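PDZ domain protein (Parabacteroides distasonis, PDB 4L8N) is of unknown function but carries PDZ domains, which commonly bind peptide ends, around a DUF4136 domain, and binds magnesium. Local coordinates at residues 103-106 against 107-111; 353-356 against 357-360; 363-366 against 367-371; 393-396 against 397-400; 402-405 against 406-409. All blocks are in the same frame, centred on the assembly; numbering follows the deposited sequence.

Contact 1 of 5, residues 103-106 against 107-111; sequences NAIT and EDQLA
The backbone leaves the short strand 104-105, passes through Thr106 and turns at once into the helix 107-113, whose first full turn is closed by Leu110 N donating to Thr106 O at 3.0 Å, a nearly straight bond of 168° lying in the carbonyl plane. Thr106 is the N-cap, and with Gln109 it forms a capping box. Its chi1 of 69° sets OG1 between the backbone N and the carbonyl carbon, facing the first turn of the helix, and there OG1 accepts from Gln109 N at 3.2 Å. Threonine suits the place because its short hydroxyl reaches an amide that has no helical carbonyl before it to bond to. The return half of the box comes from the glutamine side chain, which runs roughly perpendicular to that of Thr106 and reaches back, extended beyond CG, to the cap. Its OE1 takes the straight bond from Thr106 N, with the donor tilted 21° from the amide carbonyl plane, and a second from the threonine hydroxyl. Lys100 NZ also bonds to this oxygen. Apolar packing joins the two elements as well: the Ile105 CG2 methyl is set against the branch point of Leu110, the two chains nearly square to each other, with Phe411 and Leu414 also touching the leucine. Glu107 turns to the body of the fold, where its carboxylate is held by Thr310, Tyr413 and the backbone N of Gly311. Across the turn, the closest apolar approach is Ile105 CG2 to Leu110 CG at 3.6 Å, while Thr106 N lies 2.8 Å from Gln109 OE1.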
loop_
_atom_site.group_PDB
_atom_site.type_symbol
_atom_site.label_atom_id
_atom_site.label_comp_id
_atom_site.label_asym_id
_atom_site.label_seq_id
_atom_site.Cartn_x
_atom_site.Cartn_y
_atom_site.Cartn_z
ATOM N N ASN A 103 -14.726 25.284 -39.240
ATOM C CA ASN A 103 -15.828 26.065 -38.656
ATOM C C ASN A 103 -17.072 25.207 -38.240
ATOM O O ASN A 103 -18.103 25.773 -37.854
ATOM C CB ASN A 103 -16.262 27.148 -39.661
ATOM C CG ASN A 103 -16.818 26.611 -40.964
ATOM O OD1 ASN A 103 -16.404 25.562 -41.468
ATOM N ND2 ASN A 103 -17.769 27.321 -41.546
ATOM N N ALA A 104 -16.972 23.860 -38.318
ATOM C CA ALA A 104 -18.066 22.939 -37.984
ATOM C C ALA A 104 -18.153 22.639 -36.486
ATOM O O ALA A 104 -17.136 22.405 -35.823
ATOM C CB ALA A 104 -17.924 21.633 -38.755
ATOM N N ILE A 105 -19.388 22.709 -35.959
ATOM C CA ILE A 105 -19.734 22.352 -34.589
ATOM C C ILE A 105 -20.600 21.122 -34.756
ATOM O O ILE A 105 -21.641 21.187 -35.425
ATOM C CB ILE A 105 -20.393 23.498 -33.748
ATOM C CG1 ILE A 105 -19.468 24.730 -33.604
ATOM C CG2 ILE A 105 -20.840 23.000 -32.362
ATOM C CD1 ILE A 105 -18.048 24.512 -32.895
ATOM N N THR A 106 -20.122 19.989 -34.240
ATOM C CA THR A 106 -20.815 18.720 -34.377
ATOM C C THR A 106 -21.796 18.515 -33.229
ATOM O O THR A 106 -21.668 19.138 -32.165
ATOM C CB THR A 106 -19.815 17.559 -34.437
ATOM O OG1 THR A 106 -19.192 17.392 -33.172
ATOM C CG2 THR A 106 -18.778 17.726 -35.518
ATOM N N GLU A 107 -22.753 17.600 -33.437
ATOM C CA GLU A 107 -23.732 17.218 -32.429
ATOM C C GLU A 107 -23.028 16.564 -31.228
ATOM O O GLU A 107 -23.503 16.718 -30.111
ATOM C CB GLU A 107 -24.803 16.298 -33.021
ATOM C CG GLU A 107 -25.743 17.022 -33.979
ATOM C CD GLU A 107 -26.706 16.113 -34.717
ATOM O OE1 GLU A 107 -26.327 14.969 -35.065
ATOM O OE2 GLU A 107 -27.858 16.550 -34.930
ATOM N N ASP A 108 -21.872 15.921 -31.443
ATOM C CA ASP A 108 -21.070 15.334 -30.362
ATOM C C ASP A 108 -20.545 16.468 -29.447
ATOM O O ASP A 108 -20.628 16.374 -28.216
ATOM C CB ASP A 108 -19.915 14.497 -30.947
ATOM C CG ASP A 108 -18.962 13.938 -29.912
ATOM O OD1 ASP A 108 -19.276 12.870 -29.329
ATOM O OD2 ASP A 108 -17.888 14.559 -29.695
ATOM N N GLN A 109 -20.059 17.564 -30.060
ATOM C CA GLN A 109 -19.549 18.713 -29.322
ATOM C C GLN A 109 -20.680 19.375 -28.514
ATOM O O GLN A 109 -20.517 19.592 -27.313
ATOM C CB GLN A 109 -18.876 19.717 -30.275
ATOM C CG GLN A 109 -17.577 19.203 -30.904
ATOM C CD GLN A 109 -17.080 20.147 -31.972
ATOM O OE1 GLN A 109 -17.615 20.219 -33.087
ATOM N NE2 GLN A 109 -16.072 20.928 -31.640
ATOM N N LEU A 110 -21.837 19.631 -29.163
ATOM C CA LEU A 110 -23.022 20.251 -28.564
ATOM C C LEU A 110 -23.621 19.399 -27.431
ATOM O O LEU A 110 -24.095 19.958 -26.440
ATOM C CB LEU A 110 -24.082 20.534 -29.630
ATOM C CG LEU A 110 -23.746 21.624 -30.654
ATOM C CD1 LEU A 110 -24.536 21.449 -31.918
ATOM C CD2 LEU A 110 -23.943 23.030 -30.082
ATOM N N ALA A 111 -23.560 18.059 -27.550
ATOM C CA ALA A 111 -24.049 17.152 -26.508
ATOM C C ALA A 111 -23.245 17.350 -25.225
ATOM O O ALA A 111 -23.809 17.296 -24.135
ATOM C CB ALA A 111 -23.963 15.713 -26.974
#

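Contact 2 of 5, residues 353-356 against 357-360; sequences SAEE and FSSA
Phe357 opens the second turn of helix 354-367, its N donating to Ser353 O at 3.2 Å. The ring lies obliquely by that same oxygen, with CD2 3.3 Å from Ser353 O, and it also meets Phe411 and His352 edge-to-face; a large aromatic suits this buried side of the helix. Ser353 is the N-cap. Its OG accepts from Glu356 N, and in return Glu356 OE2 accepts from Ser353 N at 3.0 Å, met from above the carboxylate plane, a capping box that ties down the helix start. Ser358 follows, its N bonded to Ala354 O; with OG anti to the backbone N (chi1 -166°), the hydroxyl goes to Lys362 NZ one turn on, a small polar residue on a partly exposed flank. At Ser359 the pattern changes. Its OG swings beside its own N (chi1 -58°) and donates to Glu355 O at 2.8 Å, while its N donates to the same oxygen at 3.0 Å; the two donors arrive from opposite faces of the carbonyl plane. An alanine here would keep the amide bond but is likely to leave Glu355 O with one donor fewer and the carboxylate of the bent Glu355 chain, whose OE1 lies 3.3 Å from Ser359 OG, without its polar neighbour. Ala360 closes the walk: its N reaches Glu356 O, and its lone methyl fits a buried position against Leu408. The acidic side chains near the amino end of the helix would be expected to interact favourably with its dipole, and the doubly gripped carbonyl shows a serine meeting its own hydrogen-bonding need within the helix.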
loop_
_atom_site.group_PDB
_atom_site.type_symbol
_atom_site.label_atom_id
_atom_site.label_comp_id
_atom_site.label_asym_id
_atom_site.label_seq_id
_atom_site.Cartn_x
_atom_site.Cartn_y
_atom_site.Cartn_z
ATOM N N SER A 353 -27.241 34.332 -31.652
ATOM C CA SER A 353 -25.781 34.307 -31.531
ATOM C C SER A 353 -25.364 33.234 -30.537
ATOM O O SER A 353 -26.201 32.733 -29.788
ATOM C CB SER A 353 -25.251 35.669 -31.085
ATOM O OG SER A 353 -25.270 35.830 -29.674
ATOM N N ALA A 354 -24.066 32.925 -30.497
ATOM C CA ALA A 354 -23.504 31.971 -29.557
ATOM C C ALA A 354 -23.671 32.462 -28.112
ATOM O O ALA A 354 -23.958 31.646 -27.236
ATOM C CB ALA A 354 -22.034 31.740 -29.871
ATOM N N GLU A 355 -23.521 33.793 -27.865
ATOM C CA GLU A 355 -23.673 34.355 -26.519
ATOM C C GLU A 355 -25.138 34.418 -26.106
ATOM O O GLU A 355 -25.427 34.277 -24.914
ATOM C CB GLU A 355 -22.995 35.721 -26.358
ATOM C CG GLU A 355 -21.668 35.631 -25.609
ATOM C CD GLU A 355 -21.675 34.854 -24.300
ATOM O OE1 GLU A 355 -22.484 35.195 -23.406
ATOM O OE2 GLU A 355 -20.879 33.894 -24.174
ATOM N N GLU A 356 -26.061 34.582 -27.082
ATOM C CA GLU A 356 -27.509 34.549 -26.838
ATOM C C GLU A 356 -27.905 33.165 -26.285
ATOM O O GLU A 356 -28.688 33.083 -25.341
ATOM C CB GLU A 356 -28.289 34.838 -28.130
ATOM C CG GLU A 356 -28.414 36.302 -28.505
ATOM C CD GLU A 356 -29.412 36.532 -29.622
ATOM O OE1 GLU A 356 -30.627 36.629 -29.328
ATOM O OE2 GLU A 356 -28.986 36.574 -30.799
ATOM N N PHE A 357 -27.321 32.089 -26.875
ATOM C CA PHE A 357 -27.550 30.685 -26.536
ATOM C C PHE A 357 -26.885 30.340 -25.219
ATOM O O PHE A 357 -27.519 29.715 -24.367
ATOM C CB PHE A 357 -27.050 29.745 -27.661
ATOM C CG PHE A 357 -27.990 29.505 -28.826
ATOM C CD1 PHE A 357 -29.261 28.969 -28.622
ATOM C CD2 PHE A 357 -27.577 29.735 -30.134
ATOM C CE1 PHE A 357 -30.122 28.717 -29.704
ATOM C CE2 PHE A 357 -28.437 29.478 -31.215
ATOM C CZ PHE A 357 -29.702 28.970 -30.992
ATOM N N SER A 358 -25.613 30.753 -25.053
ATOM C CA SER A 358 -24.816 30.520 -23.858
ATOM C C SER A 358 -25.484 31.125 -22.614
ATOM O O SER A 358 -25.650 30.409 -21.623
ATOM C CB SER A 358 -23.411 31.078 -24.034
ATOM O OG SER A 358 -22.545 30.573 -23.030
ATOM N N SER A 359 -25.905 32.406 -22.676
ATOM C CA SER A 359 -26.571 33.116 -21.575
ATOM C C SER A 359 -27.925 32.484 -21.214
ATOM O O SER A 359 -28.192 32.253 -20.031
ATOM C CB SER A 359 -26.774 34.588 -21.933
ATOM O OG SER A 359 -25.526 35.194 -22.222
ATOM N N ALA A 360 -28.763 32.203 -22.240
ATOM C CA ALA A 360 -30.084 31.586 -22.112
ATOM C C ALA A 360 -30.006 30.214 -21.405
ATOM O O ALA A 360 -30.871 29.904 -20.582
ATOM C CB ALA A 360 -30.718 31.445 -23.484
#

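Contact 3 of 5, residues 363-366 against 367-371. With EOH (ethanol), chain B.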
loop_
_atom_site.group_PDB
_atom_site.type_symbol
_atom_site.label_atom_id
_atom_site.label_comp_id
_atom_site.label_asym_id
_atom_site.label_seq_id
_atom_site.Cartn_x
_atom_site.Cartn_y
_atom_site.Cartn_z
ATOM N N ARG A 363 -29.082 30.637 -17.659
ATOM C CA ARG A 363 -30.304 31.062 -16.982
ATOM C C ARG A 363 -31.161 29.855 -16.603
ATOM O O ARG A 363 -31.705 29.840 -15.498
ATOM C CB ARG A 363 -31.101 32.032 -17.849
ATOM C CG ARG A 363 -30.616 33.467 -17.737
ATOM C CD ARG A 363 -31.410 34.362 -18.653
ATOM N NE ARG A 363 -30.632 34.728 -19.837
ATOM C CZ ARG A 363 -31.121 34.774 -21.075
ATOM N NH1 ARG A 363 -32.392 34.457 -21.310
ATOM N NH2 ARG A 363 -30.338 35.117 -22.093
ATOM N N PHE A 364 -31.246 28.831 -17.505
ATOM C CA PHE A 364 -31.979 27.569 -17.296
ATOM C C PHE A 364 -31.381 26.750 -16.138
ATOM O O PHE A 364 -32.129 26.147 -15.377
ATOM C CB PHE A 364 -32.006 26.701 -18.590
ATOM C CG PHE A 364 -32.369 25.237 -18.402
ATOM C CD1 PHE A 364 -33.695 24.847 -18.227
ATOM C CD2 PHE A 364 -31.384 24.254 -18.382
ATOM C CE1 PHE A 364 -34.024 23.508 -18.010
ATOM C CE2 PHE A 364 -31.719 22.910 -18.179
ATOM C CZ PHE A 364 -33.037 22.548 -18.007
ATOM N N ILE A 365 -30.052 26.682 -16.039
ATOM C CA ILE A 365 -29.415 25.889 -14.994
ATOM C C ILE A 365 -29.688 26.512 -13.641
ATOM O O ILE A 365 -29.978 25.788 -12.694
ATOM C CB ILE A 365 -27.915 25.695 -15.277
ATOM C CG1 ILE A 365 -27.747 24.829 -16.537
ATOM C CG2 ILE A 365 -27.201 25.057 -14.087
ATOM C CD1 ILE A 365 -26.650 25.219 -17.303
ATOM N N THR A 366 -29.646 27.850 -13.584
ATOM C CA THR A 366 -29.888 28.687 -12.415
ATOM C C THR A 366 -31.314 28.435 -11.889
ATOM O O THR A 366 -31.504 28.061 -10.725
ATOM C CB THR A 366 -29.660 30.178 -12.844
ATOM O OG1 THR A 366 -28.257 30.447 -12.906
ATOM C CG2 THR A 366 -30.346 31.199 -11.925
ATOM N N ASN A 367 -32.297 28.629 -12.783
ATOM C CA ASN A 367 -33.721 28.556 -12.531
ATOM C C ASN A 367 -34.263 27.128 -12.312
ATOM O O ASN A 367 -35.417 26.995 -11.882
ATOM C CB ASN A 367 -34.458 29.238 -13.675
ATOM C CG ASN A 367 -34.235 30.739 -13.744
ATOM O OD1 ASN A 367 -33.895 31.401 -12.755
ATOM N ND2 ASN A 367 -34.420 31.317 -14.920
ATOM N N THR A 368 -33.441 26.071 -12.555
ATOM C CA THR A 368 -33.883 24.689 -12.336
ATOM C C THR A 368 -33.039 23.979 -11.276
ATOM O O THR A 368 -33.243 22.779 -11.062
ATOM C CB THR A 368 -33.927 23.886 -13.642
ATOM O OG1 THR A 368 -32.623 23.794 -14.214
ATOM C CG2 THR A 368 -34.905 24.452 -14.635
HETATM N N MSE A 369 -32.134 24.710 -10.573
HETATM C CA MSE A 369 -31.294 24.142 -9.489
HETATM C C MSE A 369 -32.154 23.490 -8.388
HETATM O O MSE A 369 -31.723 22.539 -7.725
HETATM C CB MSE A 369 -30.398 25.218 -8.846
HETATM C CG MSE A 369 -29.209 25.643 -9.693
HETATM SE SE MSE A 369 -28.097 24.195 -10.317
HETATM C CE MSE A 369 -27.193 23.779 -8.683
ATOM N N GLN A 370 -33.372 24.024 -8.217
ATOM C CA GLN A 370 -34.420 23.591 -7.296
ATOM C C GLN A 370 -34.967 22.187 -7.621
ATOM O O GLN A 370 -35.515 21.527 -6.727
ATOM C CB GLN A 370 -35.574 24.602 -7.307
ATOM C CG GLN A 370 -35.914 25.165 -8.689
ATOM C CD GLN A 370 -37.197 25.964 -8.700
ATOM O OE1 GLN A 370 -38.087 25.806 -7.839
ATOM N NE2 GLN A 370 -37.339 26.819 -9.706
ATOM N N TYR A 371 -34.829 21.744 -8.888
ATOM C CA TYR A 371 -35.326 20.452 -9.357
ATOM C C TYR A 371 -34.248 19.361 -9.417
ATOM O O TYR A 371 -34.534 18.256 -9.864
ATOM C CB TYR A 371 -35.973 20.590 -10.734
ATOM C CG TYR A 371 -37.020 21.671 -10.879
ATOM C CD1 TYR A 371 -38.001 21.859 -9.907
ATOM C CD2 TYR A 371 -37.108 22.426 -12.047
ATOM C CE1 TYR A 371 -38.993 22.832 -10.058
ATOM C CE2 TYR A 371 -38.101 23.394 -12.214
ATOM C CZ TYR A 371 -39.040 23.593 -11.216
ATOM O OH TYR A 371 -40.014 24.549 -11.389
HETATM C C1 EOH B . -29.718 23.031 -4.277
HETATM C C2 EOH B . -30.790 24.099 -4.013
HETATM O O EOH B . -30.405 21.941 -4.856
HETATM O O HOH W 1 -30.092 22.933 -13.172
#
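Thr368 hooks back onto the last turn of helix 354-367, its OG1 donating to Phe364 O at 2.7 Å. A chi1 of 62° places that hydroxyl between the backbone N and the carbonyl carbon, and the same oxygen sits 3.9 Å above the Phe364 ring plane, over its centre. The methyl CG2 meets the ring at CE1 (3.6 Å), so both branches of the threonine are used, one polar and one apolar. A water donates to OG1 and to Ile365 O, bridging the two. Alongside, Ile365 CG2 packs on the selenium of Met369, a selenomethionine, at 4.0 Å. The backbone loosens here: Asn367 N still makes a regular bond to Arg363 O, whereas Thr368 N to Ile365 O and Met369 N to Thr366 O are weak, before a 3-10 turn takes over. Gln370 NE2 donates back across that turn to Asn367 O at 2.9 Å, and Met369 O accepts from an ethanol, probably from the crystallisation liquor. Farther out, Tyr117 meets Phe364 edge-to-face, Asn367 ND2 bonds to Tyr407 OH, and Arg363 forms a salt bridge with Asp406. Threonine thus supplies a side-chain donor for a carbonyl at the C-terminal end of the helix, where the backbone bonds become weak, while its methyl stays with the aromatic.

Contact 4 of 5, residues 393-396 against 397-400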
loop_
_atom_site.group_PDB
_atom_site.type_symbol
_atom_site.label_atom_id
_atom_site.label_comp_id
_atom_site.label_asym_id
_atom_site.label_seq_id
_atom_site.Cartn_x
_atom_site.Cartn_y
_atom_site.Cartn_z
ATOM N N PHE A 393 -39.050 13.086 -8.955
ATOM C CA PHE A 393 -40.446 13.523 -8.752
ATOM C C PHE A 393 -40.724 14.916 -9.389
ATOM O O PHE A 393 -41.840 15.434 -9.289
ATOM C CB PHE A 393 -40.816 13.510 -7.243
ATOM C CG PHE A 393 -40.477 12.190 -6.589
ATOM C CD1 PHE A 393 -41.251 11.057 -6.825
ATOM C CD2 PHE A 393 -39.315 12.049 -5.830
ATOM C CE1 PHE A 393 -40.882 9.810 -6.295
ATOM C CE2 PHE A 393 -38.948 10.804 -5.300
ATOM C CZ PHE A 393 -39.735 9.694 -5.531
ATOM N N LYS A 394 -39.729 15.488 -10.089
ATOM C CA LYS A 394 -39.862 16.822 -10.660
ATOM C C LYS A 394 -39.667 16.877 -12.190
ATOM O O LYS A 394 -39.575 17.985 -12.725
ATOM C CB LYS A 394 -38.869 17.760 -9.960
ATOM C CG LYS A 394 -39.352 18.217 -8.598
ATOM C CD LYS A 394 -38.188 18.551 -7.694
ATOM C CE LYS A 394 -38.619 18.961 -6.306
ATOM N NZ LYS A 394 -37.497 19.570 -5.547
ATOM N N TYR A 395 -39.698 15.715 -12.899
ATOM C CA TYR A 395 -39.514 15.634 -14.366
ATOM C C TYR A 395 -40.504 16.494 -15.152
ATOM O O TYR A 395 -40.054 17.188 -16.071
ATOM C CB TYR A 395 -39.580 14.197 -14.905
ATOM C CG TYR A 395 -38.348 13.350 -14.692
ATOM C CD1 TYR A 395 -37.357 13.735 -13.787
ATOM C CD2 TYR A 395 -38.194 12.132 -15.353
ATOM C CE1 TYR A 395 -36.219 12.948 -13.581
ATOM C CE2 TYR A 395 -37.087 11.312 -15.115
ATOM C CZ TYR A 395 -36.104 11.724 -14.223
ATOM O OH TYR A 395 -35.014 10.929 -13.994
ATOM N N PRO A 396 -41.826 16.505 -14.815
ATOM C CA PRO A 396 -42.761 17.352 -15.573
ATOM C C PRO A 396 -42.390 18.838 -15.521
ATOM O O PRO A 396 -42.480 19.517 -16.549
ATOM C CB PRO A 396 -44.099 17.086 -14.878
ATOM C CG PRO A 396 -43.949 15.725 -14.286
ATOM C CD PRO A 396 -42.551 15.721 -13.790
ATOM N N GLN A 397 -41.921 19.322 -14.350
ATOM C CA GLN A 397 -41.520 20.715 -14.123
ATOM C C GLN A 397 -40.202 21.055 -14.850
ATOM O O GLN A 397 -40.062 22.170 -15.349
ATOM C CB GLN A 397 -41.403 21.001 -12.622
ATOM C CG GLN A 397 -42.727 20.806 -11.865
ATOM C CD GLN A 397 -42.787 19.492 -11.102
ATOM O OE1 GLN A 397 -43.117 18.426 -11.640
ATOM N NE2 GLN A 397 -42.491 19.547 -9.811
ATOM N N ILE A 398 -39.258 20.095 -14.934
ATOM C CA ILE A 398 -37.982 20.250 -15.645
ATOM C C ILE A 398 -38.278 20.322 -17.137
ATOM O O ILE A 398 -37.791 21.240 -17.802
ATOM C CB ILE A 398 -36.974 19.106 -15.311
ATOM C CG1 ILE A 398 -36.684 19.026 -13.810
ATOM C CG2 ILE A 398 -35.666 19.210 -16.148
ATOM C CD1 ILE A 398 -36.422 17.668 -13.365
ATOM N N ALA A 399 -39.109 19.385 -17.657
ATOM C CA ALA A 399 -39.484 19.378 -19.071
ATOM C C ALA A 399 -40.097 20.730 -19.478
ATOM O O ALA A 399 -39.673 21.281 -20.490
ATOM C CB ALA A 399 -40.442 18.231 -19.371
ATOM N N ASP A 400 -41.013 21.305 -18.653
ATOM C CA ASP A 400 -41.631 22.598 -18.941
ATOM C C ASP A 400 -40.581 23.715 -18.938
ATOM O O ASP A 400 -40.527 24.485 -19.890
ATOM C CB ASP A 400 -42.798 22.936 -17.966
ATOM C CG ASP A 400 -44.021 22.019 -18.010
ATOM O OD1 ASP A 400 -44.185 21.277 -19.020
ATOM O OD2 ASP A 400 -44.819 22.040 -17.030
#
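With CG beside the backbone N (chi1 -61°) and a turn about CB-CG (chi2 102°), Gln397 folds its amide back between Lys394 and Pro396, and Ile398, also with CG1 beside its N (chi1 -58°), sends CD1 back to Lys394 O at 3.2 Å. This is the first turn of helix 395-402, with Lys394 at the N-cap. The glutamine amide is held by packing on two sides: NE2 lies 3.6 Å from Lys394 CG, and OE1 lies 3.5 Å from Pro396 CD. Replacing it by an alanine would probably uncover the lysine methylenes and this edge of the proline ring, opening a gap on the outside of the turn. Pro396 suits the first turn because its nitrogen, which has no hydrogen to give, needs no carbonyl acceptor there. Ile398 runs alongside Tyr395 in the same direction, and the two touch at their CD1 atoms, 4.1 Å apart. The backbone is regular beneath them: Ile398 N donates to Lys394 O, Ala399 N to Tyr395 O at 2.9 Å, and Asp400 N to Pro396 O. Gln397 N makes a further, weak bond to Lys394 O. The lysine side chain runs extended away from the helix to give its NZ to Gln370 O. Around the helix, Tyr371, from the loop that follows helix 354-367, packs on Gln397 and Ile398, and Trp390 also touches the isoleucine. Tyr420 meets Tyr395 edge-to-face, while the small buried Ala399 rests on Pro423, so the helix is set between the preceding loop and the loop leading to strand 429-435.

Contact 5 of 5, residues 402-405 against 406-409; sequences SQSS and DYLP
Pro409 presses against Ser402 and Ser404 as the chain makes a short 3-10 turn at 405-406, just after helix 395-402. This is the close-packed part: the ring points back at the first segment, with CB 3.0 Å from Ser402 O and CG 3.3 Å from Ser404 O, a buried site that suits a compact apolar ring. Leu408, whose backbone takes a positive phi of 40°, packs on Phe357 of helix 354-367. Gln403 bends back so that NE2 donates to Ser402 OG at 3.1 Å, in the amide plane, a hydroxyl that is also bonded to Ala399 O; the glutamine OE1 is taken by Tyr416 and His348. The turn is drawn by two backbone bonds, Tyr407 N to Ser404 O at 2.8 Å and Leu408 N to Ser405 O at 3.1 Å, both with the donor above the carbonyl plane. The looser part is the exposed pair Ser405 and Asp406, small and polar as suits a turn in solvent, the aspartate carboxylate leading away to Arg363. Back on the packed part, Tyr407, with CG beside its backbone N (chi1 -49°), lays its ring obliquely against Ser404. The nearest side-chain approach there is Ser404 CB to Tyr407 CD2, at 3.7 Å.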
loop_
_atom_site.group_PDB
_atom_site.type_symbol
_atom_site.label_atom_id
_atom_site.label_comp_id
_atom_site.label_asym_id
_atom_site.label_seq_id
_atom_site.Cartn_x
_atom_site.Cartn_y
_atom_site.Cartn_z
ATOM N N SER A 402 -37.298 23.465 -19.330
ATOM C CA SER A 402 -36.357 23.202 -20.419
ATOM C C SER A 402 -36.835 23.704 -21.779
ATOM O O SER A 402 -35.994 23.928 -22.655
ATOM C CB SER A 402 -36.077 21.703 -20.529
ATOM O OG SER A 402 -37.073 21.010 -21.267
ATOM N N GLN A 403 -38.166 23.824 -21.967
ATOM C CA GLN A 403 -38.762 24.180 -23.248
ATOM C C GLN A 403 -39.253 25.629 -23.302
ATOM O O GLN A 403 -39.903 26.022 -24.275
ATOM C CB GLN A 403 -39.898 23.192 -23.599
ATOM C CG GLN A 403 -39.420 21.735 -23.782
ATOM C CD GLN A 403 -38.324 21.579 -24.824
ATOM O OE1 GLN A 403 -38.548 21.731 -26.015
ATOM N NE2 GLN A 403 -37.108 21.305 -24.398
ATOM N N SER A 404 -38.887 26.440 -22.288
ATOM C CA SER A 404 -39.242 27.859 -22.231
ATOM C C SER A 404 -38.376 28.625 -23.208
ATOM O O SER A 404 -37.147 28.561 -23.122
ATOM C CB SER A 404 -39.066 28.411 -20.819
ATOM O OG SER A 404 -39.593 27.534 -19.838
ATOM N N SER A 405 -39.020 29.346 -24.135
ATOM C CA SER A 405 -38.392 30.145 -25.193
ATOM C C SER A 405 -37.327 31.109 -24.661
ATOM O O SER A 405 -36.368 31.393 -25.389
ATOM C CB SER A 405 -39.447 30.906 -25.984
ATOM O OG SER A 405 -40.099 30.007 -26.867
ATOM N N ASP A 406 -37.454 31.540 -23.379
ATOM C CA ASP A 406 -36.498 32.411 -22.688
ATOM C C ASP A 406 -35.115 31.729 -22.568
ATOM O O ASP A 406 -34.091 32.423 -22.556
ATOM C CB ASP A 406 -37.036 32.807 -21.288
ATOM C CG ASP A 406 -36.088 33.617 -20.394
ATOM O OD1 ASP A 406 -35.375 34.506 -20.925
ATOM O OD2 ASP A 406 -36.091 33.388 -19.163
ATOM N N TYR A 407 -35.078 30.382 -22.503
ATOM C CA TYR A 407 -33.804 29.671 -22.367
ATOM C C TYR A 407 -33.253 29.180 -23.726
ATOM O O TYR A 407 -32.248 28.467 -23.734
ATOM C CB TYR A 407 -33.914 28.510 -21.361
ATOM C CG TYR A 407 -34.557 28.867 -20.034
ATOM C CD1 TYR A 407 -34.100 29.945 -19.280
ATOM C CD2 TYR A 407 -35.587 28.096 -19.510
ATOM C CE1 TYR A 407 -34.686 30.271 -18.056
ATOM C CE2 TYR A 407 -36.180 28.408 -18.288
ATOM C CZ TYR A 407 -35.724 29.493 -17.557
ATOM O OH TYR A 407 -36.321 29.783 -16.345
ATOM N N LEU A 408 -33.839 29.639 -24.866
ATOM C CA LEU A 408 -33.432 29.274 -26.241
ATOM C C LEU A 408 -33.083 27.759 -26.300
ATOM O O LEU A 408 -31.907 27.365 -26.325
ATOM C CB LEU A 408 -32.278 30.167 -26.763
ATOM C CG LEU A 408 -32.490 31.704 -26.693
ATOM C CD1 LEU A 408 -31.274 32.432 -27.173
ATOM C CD2 LEU A 408 -33.729 32.163 -27.463
ATOM N N PRO A 409 -34.137 26.903 -26.246
ATOM C CA PRO A 409 -33.914 25.454 -26.157
ATOM C C PRO A 409 -33.821 24.719 -27.505
ATOM O O PRO A 409 -34.125 23.525 -27.559
ATOM C CB PRO A 409 -35.160 24.983 -25.387
ATOM C CG PRO A 409 -36.017 26.233 -25.130
ATOM C CD PRO A 409 -35.578 27.201 -26.146
#

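Overall arrangement
The five contacts follow one another along the chain without overlap. Contact 1, where strand 104-105 passes into helix 107-113, touches none of the others, its nearest atoms about 8 Å from contact 2 and its centre about 27 Å from that of contact 4. Contacts 2 and 3 are the start and end of helix 354-367, with centres about 16 Å apart. Contact 4 opens the next helix, 395-402, and contact 5 is the loop directly after it. That loop returns to the first helix, touching contact 2 through Leu408 and contact 3 through Asp406 and Tyr407, while Tyr371 and Lys394 join contacts 3 and 4. Two successive helices and their loops thus form one interlocked unit, away from the magnesium-binding residues Glu239 and Asp270.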